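PDB 5T1X: lectin, which binds mannose as a GNA-related bulb lectin and agglutinates rabbit erythrocytes, working as a heterotetramer built from two pairs of unlike chains. Local coordinates for the interface of chains A and B. Numbering follows the deposited sequence. Chains: chain A, Lectin; chain B, Lectin.

The interface of chains A and B. Residues chain A 82-83, 98-100; chain B 99-101.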
# COMPACT_ATOMS: atom_id res chain seq x y z
N ASN A 82 8.68 0.14 8.53
CA ASN A 82 7.25 -0.08 8.29
C ASN A 82 7.04 -0.63 6.89
O ASN A 82 7.49 -0.02 5.92
CB ASN A 82 6.47 1.24 8.45
CG ASN A 82 6.60 1.88 9.81
OD1 ASN A 82 6.44 1.23 10.85
ND2 ASN A 82 6.86 3.17 9.85
N TYR A 83 6.34 -1.77 6.80
CA TYR A 83 6.11 -2.45 5.53
C TYR A 83 4.63 -2.60 5.27
O TYR A 83 3.81 -2.47 6.18
CB TYR A 83 6.79 -3.84 5.56
CG TYR A 83 8.30 -3.74 5.47
CD1 TYR A 83 8.95 -3.92 4.26
CD2 TYR A 83 9.07 -3.44 6.59
CE1 TYR A 83 10.34 -3.78 4.15
CE2 TYR A 83 10.45 -3.26 6.49
CZ TYR A 83 11.08 -3.43 5.27
OH TYR A 83 12.43 -3.27 5.14
N PRO A 98 10.95 -0.50 3.05
CA PRO A 98 10.22 0.23 4.10
C PRO A 98 9.53 1.49 3.58
O PRO A 98 9.67 1.84 2.41
CB PRO A 98 11.32 0.59 5.11
CG PRO A 98 12.53 0.78 4.23
CD PRO A 98 12.41 -0.26 3.15
N SER A 99 8.78 2.17 4.45
CA SER A 99 8.14 3.41 4.05
C SER A 99 9.22 4.46 3.82
O SER A 99 10.26 4.45 4.50
CB SER A 99 7.15 3.88 5.11
OG SER A 99 7.78 4.07 6.36
N VAL A 100 9.02 5.31 2.81
CA VAL A 100 10.00 6.33 2.44
C VAL A 100 9.42 7.73 2.61
O VAL A 100 10.17 8.70 2.54
CB VAL A 100 10.55 6.13 0.99
CG1 VAL A 100 11.27 4.79 0.85
CG2 VAL A 100 9.46 6.28 -0.06
N VAL B 99 0.93 7.05 2.94
CA VAL B 99 2.32 6.61 3.07
C VAL B 99 2.83 5.95 1.79
O VAL B 99 2.12 5.14 1.20
CB VAL B 99 2.45 5.61 4.26
CG1 VAL B 99 3.90 5.14 4.45
CG2 VAL B 99 1.92 6.23 5.56
N ILE B 100 4.06 6.28 1.40
CA ILE B 100 4.70 5.64 0.23
C ILE B 100 5.54 4.49 0.74
O ILE B 100 6.45 4.69 1.56
CB ILE B 100 5.55 6.61 -0.62
CG1 ILE B 100 4.75 7.86 -1.08
CG2 ILE B 100 6.21 5.85 -1.82
CD1 ILE B 100 5.64 8.93 -1.72
N TYR B 101 5.26 3.29 0.23
CA TYR B 101 6.02 2.09 0.57
C TYR B 101 6.75 1.57 -0.63
O TYR B 101 6.15 1.41 -1.69
CB TYR B 101 5.10 0.97 1.09
CG TYR B 101 4.43 1.26 2.41
CD1 TYR B 101 5.02 0.88 3.62
CD2 TYR B 101 3.13 1.75 2.46
CE1 TYR B 101 4.38 1.10 4.83
CE2 TYR B 101 2.47 1.95 3.67
CZ TYR B 101 3.10 1.61 4.86
OH TYR B 101 2.48 1.83 6.07
O HOH W 1 3.48 -0.11 7.72
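Strand 99-103 of chain A runs beside strand 98-101 of chain B, while the loop residues A:Asn82 and A:Tyr83 approach the ring of B:Tyr101. The pairing belongs to an exchange of C-terminal strands between the two bulb-lectin folds, as is typical of GNA-related lectins. It is antiparallel, as the bridge between A:Ser99 and B:Tyr101 shows. It is fixed by a hydrogen bond from A:Val100 N to B:Ile100 O, 2.9 Å long and nearly straight, with 165° at the hydrogen. The donor lies almost on the line of the carbonyl bond, at a C=O...N angle of 164°.

Side chains pack around this bond. A:Val100 uses its CG2 methyl, which lies 3.7 Å from CG2 of B:Ile100, the two side chains meeting at a slant. On B:Ile100 this contact falls to the short branch: with CG1 beside the backbone N (chi1 -55°), CG2 is the methyl turned to chain A. CB of A:Ser99 is touched by CG1 of B:Val99 at 3.6 Å. The same methyl also caps one face of the B:Tyr101 ring, 3.5 Å above its plane and displaced toward the rim, so B:Val99 both touches chain A and backs the tyrosine.

B:Tyr101 hides 36 Å² against chain A, the largest area among the residues of this patch. The CD1-CE1 edge of its ring faces the A:Asn82 backbone, whose carbonyl carbon lies in the ring plane; both CD1 and CE1 are 3.5 Å from A:Asn82 O. A:Tyr83 contributes backbone here, its own ring being turned away, with CA of A:Pro98 over the rim of one face. A:Pro98 follows a cis peptide bond and leads into the chain A strand.

The pairing fits the known association of unlike chains into heterodimers, two of which form the tetramer. Beyond the ring edge, a water joins the chains, 2.7 Å from the phenol OH of B:Tyr101 and 2.8 Å from the backbone O of A:Tyr83.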